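Local coordinates for heat-inducible transcription repressor hrcA homolog (PDB 1STZ), which represses class I heat-shock operons such as grpE-dnaK-dnaJ and groELS by binding the CIRCE element in DNA, probably as a dimer, at the interface of chains A and B. Numbering follows the deposited sequence. Chains: chain A/B, Heat-inducible transcription repressor hrcA homolog.

The interface of chains A and B. Residues chain A 155, 159, 175-177; chain B 114, 151, 165, 169-170.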
loop_
_atom_site.group_PDB
_atom_site.type_symbol
_atom_site.label_atom_id
_atom_site.label_comp_id
_atom_site.label_asym_id
_atom_site.label_seq_id
_atom_site.Cartn_x
_atom_site.Cartn_y
_atom_site.Cartn_z
ATOM N N VAL A 155 -10.469 9.468 29.606
ATOM C CA VAL A 155 -10.768 8.104 29.155
ATOM C C VAL A 155 -10.826 7.116 30.313
ATOM O O VAL A 155 -11.534 6.121 30.225
ATOM C CB VAL A 155 -9.803 7.600 28.061
ATOM C CG1 VAL A 155 -9.918 8.468 26.821
ATOM C CG2 VAL A 155 -8.352 7.537 28.541
ATOM N N TYR A 159 -6.059 8.084 32.781
ATOM C CA TYR A 159 -5.664 8.696 31.517
ATOM C C TYR A 159 -6.589 9.806 31.024
ATOM O O TYR A 159 -7.796 9.758 31.188
ATOM C CB TYR A 159 -5.538 7.610 30.442
ATOM C CG TYR A 159 -4.546 6.516 30.786
ATOM C CD1 TYR A 159 -4.974 5.223 31.082
ATOM C CD2 TYR A 159 -3.183 6.776 30.823
ATOM C CE1 TYR A 159 -4.065 4.221 31.400
ATOM C CE2 TYR A 159 -2.271 5.781 31.143
ATOM C CZ TYR A 159 -2.715 4.510 31.424
ATOM O OH TYR A 159 -1.807 3.531 31.737
ATOM N N PRO A 175 -2.073 11.808 24.893
ATOM C CA PRO A 175 -2.554 11.144 26.103
ATOM C C PRO A 175 -1.700 11.562 27.297
ATOM O O PRO A 175 -0.505 11.730 27.140
ATOM C CB PRO A 175 -2.359 9.659 25.788
ATOM C CG PRO A 175 -2.152 9.597 24.364
ATOM C CD PRO A 175 -1.463 10.856 23.955
ATOM N N ILE A 176 -2.314 11.717 28.460
ATOM C CA ILE A 176 -1.657 12.231 29.662
ATOM C C ILE A 176 -1.972 11.311 30.837
ATOM O O ILE A 176 -3.110 10.884 30.985
ATOM C CB ILE A 176 -2.163 13.660 29.973
ATOM C CG1 ILE A 176 -1.838 14.614 28.822
ATOM C CG2 ILE A 176 -1.543 14.195 31.242
ATOM C CD1 ILE A 176 -2.712 15.851 28.830
ATOM N N LYS A 177 -0.968 10.996 31.655
ATOM C CA LYS A 177 -1.182 10.329 32.946
ATOM C C LYS A 177 -1.803 11.281 33.954
ATOM O O LYS A 177 -1.404 12.435 34.063
ATOM C CB LYS A 177 0.138 9.861 33.555
ATOM C CG LYS A 177 0.843 8.736 32.828
ATOM C CD LYS A 177 1.815 8.027 33.768
ATOM C CE LYS A 177 2.482 6.853 33.095
ATOM N NZ LYS A 177 3.643 6.359 33.878
ATOM N N ALA B 114 1.434 9.523 28.519
ATOM C CA ALA B 114 0.909 8.161 28.618
ATOM C C ALA B 114 0.985 7.350 27.300
ATOM O O ALA B 114 0.525 6.214 27.257
ATOM C CB ALA B 114 -0.523 8.212 29.114
ATOM N N MET B 151 -11.152 2.419 22.404
ATOM C CA MET B 151 -11.867 3.673 22.601
ATOM C C MET B 151 -12.093 4.425 21.306
ATOM O O MET B 151 -11.148 4.732 20.604
ATOM C CB MET B 151 -11.069 4.547 23.544
ATOM C CG MET B 151 -11.054 3.964 24.933
ATOM S SD MET B 151 -9.555 4.151 25.798
ATOM C CE MET B 151 -8.432 3.112 24.914
ATOM N N LEU B 165 -5.953 0.900 24.905
ATOM C CA LEU B 165 -5.314 0.864 26.191
ATOM C C LEU B 165 -4.499 -0.427 26.233
ATOM O O LEU B 165 -4.992 -1.498 25.890
ATOM C CB LEU B 165 -6.370 0.861 27.292
ATOM C CG LEU B 165 -6.151 1.744 28.507
ATOM C CD1 LEU B 165 -7.312 1.524 29.499
ATOM C CD2 LEU B 165 -4.816 1.460 29.172
ATOM N N GLY B 169 0.248 1.899 28.386
ATOM C CA GLY B 169 -0.454 3.165 28.243
ATOM C C GLY B 169 -1.440 3.208 27.086
ATOM O O GLY B 169 -2.020 2.197 26.708
ATOM N N VAL B 170 -1.652 4.406 26.556
ATOM C CA VAL B 170 -2.599 4.639 25.491
ATOM C C VAL B 170 -1.831 4.713 24.176
ATOM O O VAL B 170 -0.993 5.586 24.012
ATOM C CB VAL B 170 -3.358 5.961 25.724
ATOM C CG1 VAL B 170 -4.424 6.169 24.657
ATOM C CG2 VAL B 170 -3.985 5.982 27.104
#
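B:Ala114, in a loop, donates its backbone N to the carbonyl O of A:Pro175 on strand 169-177 at 3.2 Å, a nearly straight bond at the hydrogen (163°) whose donor stands well above the carbonyl plane. In this homodimer interface of the HrcA repressor family, the patch illustrates how one face of an aromatic ring can rest on small aliphatic groups of the partner chain. The ring belongs to A:Tyr159, at the start of strand 159-166. With CG anti to the carbonyl carbon and beside the backbone N (chi1 -58°), it lays that face against chain B. B:Val170 places CG2 over it, offset toward the rim and 3.8 Å from CG. The methyl CB of B:Ala114 sits near the rim, only slightly above the ring plane, 3.5 Å from CD2 and nearly as close to CE2. Across the ring, above the same face, the methyl CD2 of B:Leu165 lies 3.6 Å from CE1. The phenol OH at the far end lies 3.8 Å from CA of B:Gly169, a van der Waals contact. B:Val170 meets a second partner with other atoms: its CB packs 3.8 Å from CB of A:Pro175, and CG1, anti to the backbone N (chi1 -176°), approaches CG of the same proline ring. Further along, the bent chain of B:Met151 brings its thioether SD to 4.1 Å from CB of A:Val155, a looser contact. Two-fold symmetry repeats the whole set with the chains exchanged.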